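Local coordinates for protein HTH-type transcriptional regulator PrpR (Mycobacterium tuberculosis, PDB 6D2S) that regulates transcription of the genes for short-chain fatty acid breakdown, through the methylcitrate and glyoxylate routes, and supports use of cholesterol-derived propionate, at residues 44-47 with 48-52; 98-101 with 102-105; 144-147 with 148-151. One frame throughout, in Å; residues are numbered along the deposited sequence.

Interaction 1. Residues 44-47 with 48-52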
loop_
_atom_site.group_PDB
_atom_site.type_symbol
_atom_site.label_atom_id
_atom_site.label_comp_id
_atom_site.label_asym_id
_atom_site.label_seq_id
_atom_site.Cartn_x
_atom_site.Cartn_y
_atom_site.Cartn_z
ATOM N N ALA A 44 3.717 14.804 -12.101
ATOM C CA ALA A 44 4.798 15.762 -12.339
ATOM C C ALA A 44 4.241 17.131 -12.721
ATOM O O ALA A 44 4.765 18.169 -12.297
ATOM C CB ALA A 44 5.735 15.243 -13.436
ATOM N N GLU A 45 3.181 17.146 -13.532
ATOM C CA GLU A 45 2.523 18.399 -13.889
ATOM C C GLU A 45 1.898 19.061 -12.666
ATOM O O GLU A 45 2.045 20.272 -12.465
ATOM C CB GLU A 45 1.462 18.143 -14.966
ATOM C CG GLU A 45 0.800 19.397 -15.506
ATOM C CD GLU A 45 -0.226 19.096 -16.587
ATOM O OE1 GLU A 45 -1.419 19.413 -16.389
ATOM O OE2 GLU A 45 0.163 18.534 -17.633
ATOM N N LEU A 46 1.177 18.284 -11.847
ATOM C CA LEU A 46 0.595 18.838 -10.625
ATOM C C LEU A 46 1.676 19.424 -9.719
ATOM O O LEU A 46 1.524 20.532 -9.185
ATOM C CB LEU A 46 -0.203 17.753 -9.891
ATOM C CG LEU A 46 -0.865 18.084 -8.555
ATOM C CD1 LEU A 46 -1.795 19.267 -8.708
ATOM C CD2 LEU A 46 -1.630 16.865 -8.023
ATOM N N MET A 47 2.783 18.699 -9.540
ATOM C CA MET A 47 3.841 19.189 -8.656
ATOM C C MET A 47 4.392 20.521 -9.140
ATOM O O MET A 47 4.646 21.427 -8.335
ATOM C CB MET A 47 4.961 18.152 -8.547
ATOM C CG MET A 47 4.545 16.928 -7.745
ATOM S SD MET A 47 4.421 17.341 -5.991
ATOM C CE MET A 47 6.018 16.777 -5.404
ATOM N N ARG A 48 4.587 20.658 -10.455
ATOM C CA ARG A 48 5.051 21.917 -11.030
ATOM C C ARG A 48 4.014 23.022 -10.853
ATOM O O ARG A 48 4.334 24.134 -10.415
ATOM C CB ARG A 48 5.355 21.696 -12.518
ATOM C CG ARG A 48 6.091 22.791 -13.226
ATOM C CD ARG A 48 6.495 22.305 -14.623
ATOM N NE ARG A 48 7.074 23.381 -15.416
ATOM C CZ ARG A 48 6.363 24.215 -16.161
ATOM N NH1 ARG A 48 5.041 24.084 -16.219
ATOM N NH2 ARG A 48 6.972 25.176 -16.843
ATOM N N ASP A 49 2.759 22.727 -11.198
ATOM C CA ASP A 49 1.712 23.746 -11.220
ATOM C C ASP A 49 1.384 24.248 -9.821
ATOM O O ASP A 49 1.193 25.452 -9.614
ATOM C CB ASP A 49 0.452 23.174 -11.867
ATOM C CG ASP A 49 0.551 23.081 -13.380
ATOM O OD1 ASP A 49 1.527 23.608 -13.955
ATOM O OD2 ASP A 49 -0.357 22.471 -13.989
ATOM N N ARG A 50 1.298 23.340 -8.854
ATOM C CA ARG A 50 0.805 23.669 -7.525
ATOM C C ARG A 50 1.909 24.076 -6.560
ATOM O O ARG A 50 1.680 24.936 -5.703
ATOM C CB ARG A 50 0.040 22.470 -6.960
ATOM C CG ARG A 50 -0.697 22.722 -5.660
ATOM C CD ARG A 50 -1.292 21.424 -5.137
ATOM N NE ARG A 50 -2.127 21.621 -3.958
ATOM C CZ ARG A 50 -3.454 21.568 -3.968
ATOM N NH1 ARG A 50 -4.100 21.319 -5.100
ATOM N NH2 ARG A 50 -4.132 21.757 -2.845
ATOM N N PHE A 51 3.109 23.489 -6.676
ATOM C CA PHE A 51 4.194 23.765 -5.739
ATOM C C PHE A 51 5.451 24.312 -6.380
ATOM O O PHE A 51 6.371 24.705 -5.653
ATOM C CB PHE A 51 4.559 22.495 -4.957
ATOM C CG PHE A 51 3.419 21.925 -4.202
ATOM C CD1 PHE A 51 2.671 20.886 -4.727
ATOM C CD2 PHE A 51 3.059 22.456 -2.977
ATOM C CE1 PHE A 51 1.600 20.379 -4.036
ATOM C CE2 PHE A 51 1.990 21.949 -2.282
ATOM C CZ PHE A 51 1.254 20.914 -2.809
ATOM N N GLY A 52 5.514 24.389 -7.702
ATOM C CA GLY A 52 6.754 24.796 -8.312
ATOM C C GLY A 52 7.861 23.783 -8.154
ATOM O O GLY A 52 9.030 24.133 -8.309
#
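At the C-terminal end of helix 39-51, the sulfur of Met47 and the ring of Phe51, one turn further on, form a Met-aromatic contact. SD lies 5.2 Å from the centroid of the Phe51 ring, in an oblique position 57° off the ring normal, and the nearest ring atom is CD1. With CG of Met47 anti to its own carbonyl carbon, a bend at chi2 (-72°) brings the sulfur toward the ring. A long, flexible thioether suits this buried place, where it also packs on Ile91, Gln94 and Leu95 of helix 84-99 and on Val55. Glu45 and Asp49 form a solvent-exposed pair on the same turn. Their carboxylates come near each other, OE1 to OD2 4.0 Å, with their planes 45° apart; the like charges would probably disfavour full ionisation of both, though solvent can screen them. CD1 of Leu46 lies 4.1 Å from CB of Arg50, the side chains running alongside one another. The arginine then continues outward as an extended chain, its CG over one face of the Phe51 ring, toward the rim, while the guanidinium leads away. Backbone bonds tie the turn together: Asp49 N to Glu45 O is 2.9 Å and Arg50 N to Leu46 O 2.8 Å. The bond from Phe51 N to Met47 O, at 3.1 Å, is more bent, with the donor well above the carbonyl plane, and Gly52 N continues the pattern to Arg48 O. Gly52 itself leaves helical geometry with a positive phi, readily adopted by a residue without a side chain. The whole is typical of an amphipathic surface helix ending at glycine, just ahead of strand 54-58.

Interaction 2. Residues 98-101 with 102-105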
loop_
_atom_site.group_PDB
_atom_site.type_symbol
_atom_site.label_atom_id
_atom_site.label_comp_id
_atom_site.label_asym_id
_atom_site.label_seq_id
_atom_site.Cartn_x
_atom_site.Cartn_y
_atom_site.Cartn_z
ATOM N N VAL A 98 5.275 17.589 1.283
ATOM C CA VAL A 98 5.399 19.036 1.085
ATOM C C VAL A 98 4.053 19.754 1.131
ATOM O O VAL A 98 3.986 20.925 1.522
ATOM C CB VAL A 98 6.127 19.379 -0.236
ATOM C CG1 VAL A 98 7.507 18.721 -0.292
ATOM C CG2 VAL A 98 5.272 19.034 -1.452
ATOM N N GLY A 99 2.984 19.084 0.723
ATOM C CA GLY A 99 1.689 19.735 0.608
ATOM C C GLY A 99 0.647 19.298 1.612
ATOM O O GLY A 99 -0.408 19.927 1.730
ATOM N N GLN A 100 0.914 18.207 2.336
ATOM C CA GLN A 100 0.030 17.749 3.400
ATOM C C GLN A 100 0.770 17.664 4.729
ATOM O O GLN A 100 0.363 16.910 5.611
ATOM C CB GLN A 100 -0.582 16.386 3.061
ATOM C CG GLN A 100 -1.286 16.327 1.719
ATOM C CD GLN A 100 -2.659 16.958 1.750
ATOM O OE1 GLN A 100 -3.320 16.986 2.786
ATOM N NE2 GLN A 100 -3.096 17.471 0.610
ATOM N N SER A 101 1.856 18.428 4.873
ATOM C CA SER A 101 2.705 18.332 6.058
ATOM C C SER A 101 1.945 18.695 7.332
ATOM O O SER A 101 2.064 18.007 8.354
ATOM C CB SER A 101 3.924 19.241 5.878
ATOM O OG SER A 101 4.889 19.001 6.877
ATOM N N ASP A 102 1.182 19.794 7.304
ATOM C CA ASP A 102 0.427 20.200 8.487
ATOM C C ASP A 102 -0.643 19.173 8.834
ATOM O O ASP A 102 -0.863 18.865 10.014
ATOM C CB ASP A 102 -0.220 21.567 8.270
ATOM C CG ASP A 102 0.772 22.717 8.344
ATOM O OD1 ASP A 102 1.969 22.492 8.622
ATOM O OD2 ASP A 102 0.333 23.866 8.125
ATOM N N LEU A 103 -1.329 18.642 7.819
ATOM C CA LEU A 103 -2.335 17.615 8.063
ATOM C C LEU A 103 -1.701 16.363 8.664
ATOM O O LEU A 103 -2.210 15.801 9.640
ATOM C CB LEU A 103 -3.068 17.278 6.758
ATOM C CG LEU A 103 -4.125 16.173 6.864
ATOM C CD1 LEU A 103 -5.125 16.458 7.987
ATOM C CD2 LEU A 103 -4.867 15.967 5.534
ATOM N N ILE A 104 -0.592 15.902 8.084
ATOM C CA ILE A 104 0.092 14.736 8.645
ATOM C C ILE A 104 0.493 14.997 10.096
ATOM O O ILE A 104 0.274 14.154 10.981
ATOM C CB ILE A 104 1.296 14.353 7.764
ATOM C CG1 ILE A 104 0.797 13.714 6.464
ATOM C CG2 ILE A 104 2.228 13.393 8.499
ATOM C CD1 ILE A 104 1.916 13.454 5.445
ATOM N N SER A 105 1.069 16.171 10.369
ATOM C CA SER A 105 1.445 16.504 11.743
ATOM C C SER A 105 0.245 16.452 12.677
ATOM O O SER A 105 0.350 15.961 13.809
ATOM C CB SER A 105 2.100 17.885 11.801
ATOM O OG SER A 105 3.360 17.840 11.163
HETATM O O HOH W 1 4.182 20.940 8.720
#
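Ser101 receives two bonds from Ser105 where the chain leaves helix 84-99 and at once begins helix 101-109, with Gln100 in the N-cap position. The carbonyl oxygen of Ser101 accepts both, one from Ser105 N at 2.9 Å and one from Ser105 OG at 3.1 Å, and they reach it from opposite faces of its plane. Ser105 can give the second because its OG lies beside its own backbone N (chi1 -69°), turned back toward the preceding turn; a short hydroxyl side chain suits this return. OG of Ser101 meets a water at 2.8 Å. That water donates to OD1 of Asp102 at 2.7 Å, linking serine and aspartate at the first turn, where an acidic group would probably interact favourably with the helix dipole. Gln100 uses its backbone oxygen for the first bond of the new helix, accepting from Ile104 N at 2.8 Å in a nearly straight N-H...O arrangement (170°). Its side chain, bent at chi2, runs beside Leu103 and brings OE1 to 3.3 Å from CD2, a contact of amide oxygen with methyl. Among the surrounding helices, Gln100 and Leu103 both lie against helix 19-31, touching Met28 and Leu21 respectively, while Gln100 also meets Phe130 and Ile104 packs on Leu126, both of helix 116-135.

Interaction 3. Residues 144-147 with 148-151; sequences AAEQ and LRYD
The side-chain hydrogen bond runs from Tyr150 OH to Glu146 OE2, at 2.8 Å, the hydroxyl approaching from above the carboxylate plane. Glu146 is folded back at chi2 (-75°), which sets its carboxylate alongside the tyrosine, almost perpendicular to the ring, with OE2 at the ring's edge. Tyr150 OH also receives a bond from Ile181 N, so this buried hydroxyl both donates and accepts. In the apolar part, CB of Ala145 rests over one face of the same ring, 4.1 Å from its centroid, as a CH-pi contact; alanine is small enough for the flat ring to lie close to the helix. Among the charged groups, OE1 of Glu146 stays 4.3 Å from Arg149 NH1, beyond a salt bridge. A water accepting from Arg149 NH1 at 2.7 Å and in bonding distance of Glu146 OE1 (2.9 Å) bridges them, while OE1 has its salt bridge with Lys274. The backbone supplies the rest: Leu148 N bonds to Ala144 O at 2.8 Å, Tyr150 N reaches Ala145 O at 2.8 Å in the carbonyl plane, and Arg149 N meets Glu146 O at 3.2 Å from well above the Glu146 carbonyl plane. Arg149 takes the positive phi at the C-prime position, and a type I' turn from Leu148 to Asp151 leads on to helix 152-159, whose N-cap is Asp151. This pairing of 6-to-1 and 5-to-2 bonds is the Schellman motif, ending helix 138-147.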
loop_
_atom_site.group_PDB
_atom_site.type_symbol
_atom_site.label_atom_id
_atom_site.label_comp_id
_atom_site.label_asym_id
_atom_site.label_seq_id
_atom_site.Cartn_x
_atom_site.Cartn_y
_atom_site.Cartn_z
ATOM N N ALA A 144 -13.595 -0.871 -8.616
ATOM C CA ALA A 144 -12.837 -1.793 -9.457
ATOM C C ALA A 144 -12.606 -3.119 -8.750
ATOM O O ALA A 144 -12.673 -4.185 -9.378
ATOM C CB ALA A 144 -11.495 -1.167 -9.853
ATOM N N ALA A 145 -12.320 -3.077 -7.448
ATOM C CA ALA A 145 -12.135 -4.322 -6.712
ATOM C C ALA A 145 -13.406 -5.163 -6.739
ATOM O O ALA A 145 -13.355 -6.386 -6.935
ATOM C CB ALA A 145 -11.702 -4.025 -5.275
ATOM N N GLU A 146 -14.566 -4.531 -6.567
ATOM C CA GLU A 146 -15.788 -5.328 -6.611
ATOM C C GLU A 146 -16.016 -5.904 -8.002
ATOM O O GLU A 146 -16.371 -7.080 -8.139
ATOM C CB GLU A 146 -16.988 -4.502 -6.141
ATOM C CG GLU A 146 -16.930 -4.120 -4.653
ATOM C CD GLU A 146 -17.244 -5.275 -3.682
ATOM O OE1 GLU A 146 -17.903 -6.264 -4.089
ATOM O OE2 GLU A 146 -16.833 -5.186 -2.497
ATOM N N GLN A 147 -15.796 -5.109 -9.050
ATOM C CA GLN A 147 -16.102 -5.587 -10.397
ATOM C C GLN A 147 -15.075 -6.580 -10.923
ATOM O O GLN A 147 -15.396 -7.368 -11.821
ATOM C CB GLN A 147 -16.218 -4.404 -11.355
ATOM C CG GLN A 147 -17.371 -3.480 -10.991
ATOM C CD GLN A 147 -17.468 -2.292 -11.910
ATOM O OE1 GLN A 147 -16.673 -2.148 -12.840
ATOM N NE2 GLN A 147 -18.448 -1.425 -11.658
ATOM N N LEU A 148 -13.854 -6.561 -10.393
ATOM C CA LEU A 148 -12.845 -7.553 -10.730
ATOM C C LEU A 148 -12.760 -8.664 -9.698
ATOM O O LEU A 148 -11.816 -9.463 -9.736
ATOM C CB LEU A 148 -11.480 -6.880 -10.880
ATOM C CG LEU A 148 -11.333 -6.029 -12.148
ATOM C CD1 LEU A 148 -9.998 -5.271 -12.124
ATOM C CD2 LEU A 148 -11.453 -6.880 -13.401
ATOM N N ARG A 149 -13.716 -8.715 -8.766
ATOM C CA ARG A 149 -13.765 -9.757 -7.743
ATOM C C ARG A 149 -12.425 -9.879 -7.027
ATOM O O ARG A 149 -11.920 -10.977 -6.771
ATOM C CB ARG A 149 -14.205 -11.097 -8.348
ATOM C CG ARG A 149 -15.592 -11.063 -8.991
ATOM C CD ARG A 149 -16.619 -10.543 -7.995
ATOM N NE ARG A 149 -17.996 -10.793 -8.410
ATOM C CZ ARG A 149 -19.058 -10.254 -7.819
ATOM N NH1 ARG A 149 -18.892 -9.418 -6.798
ATOM N NH2 ARG A 149 -20.280 -10.544 -8.241
ATOM N N TYR A 150 -11.836 -8.728 -6.709
ATOM C CA TYR A 150 -10.637 -8.654 -5.876
ATOM C C TYR A 150 -9.452 -9.386 -6.498
ATOM O O TYR A 150 -8.542 -9.821 -5.795
ATOM C CB TYR A 150 -10.923 -9.177 -4.460
ATOM C CG TYR A 150 -11.787 -8.210 -3.673
ATOM C CD1 TYR A 150 -13.162 -8.191 -3.841
ATOM C CD2 TYR A 150 -11.219 -7.299 -2.784
ATOM C CE1 TYR A 150 -13.960 -7.303 -3.141
ATOM C CE2 TYR A 150 -12.015 -6.410 -2.070
ATOM C CZ TYR A 150 -13.382 -6.414 -2.260
ATOM O OH TYR A 150 -14.172 -5.534 -1.556
ATOM N N ASP A 151 -9.427 -9.496 -7.825
ATOM C CA ASP A 151 -8.272 -10.066 -8.515
ATOM C C ASP A 151 -7.099 -9.094 -8.416
ATOM O O ASP A 151 -7.083 -8.062 -9.096
ATOM C CB ASP A 151 -8.611 -10.360 -9.977
ATOM C CG ASP A 151 -7.529 -11.171 -10.667
ATOM O OD1 ASP A 151 -7.874 -12.178 -11.320
ATOM O OD2 ASP A 151 -6.332 -10.809 -10.519
HETATM O O HOH W 2 -16.792 -8.591 -5.324
#

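In the fold
Interactions 1 and 2 are neighbours, their centres 16 Å apart. They meet directly where Phe51 CZ packs on Gly99 CA at 3.6 Å, so the end of helix 39-51 rests against the end of helix 84-99. Interaction 3 is remote, its centre 32 Å from each of theirs and its nearest atoms about 21 Å from interaction 1 and about 23 Å from interaction 2. This chain holds the IrrE N-terminal-like and C-terminal short-chain fatty acyl-CoA regulator regions of a longer protein; all or part of each interaction belongs to the former, and interaction 3 reaches the latter through Lys274 and Val276. In interaction 2 the side chain of Leu103 lies about 6 Å from a bound sodium ion.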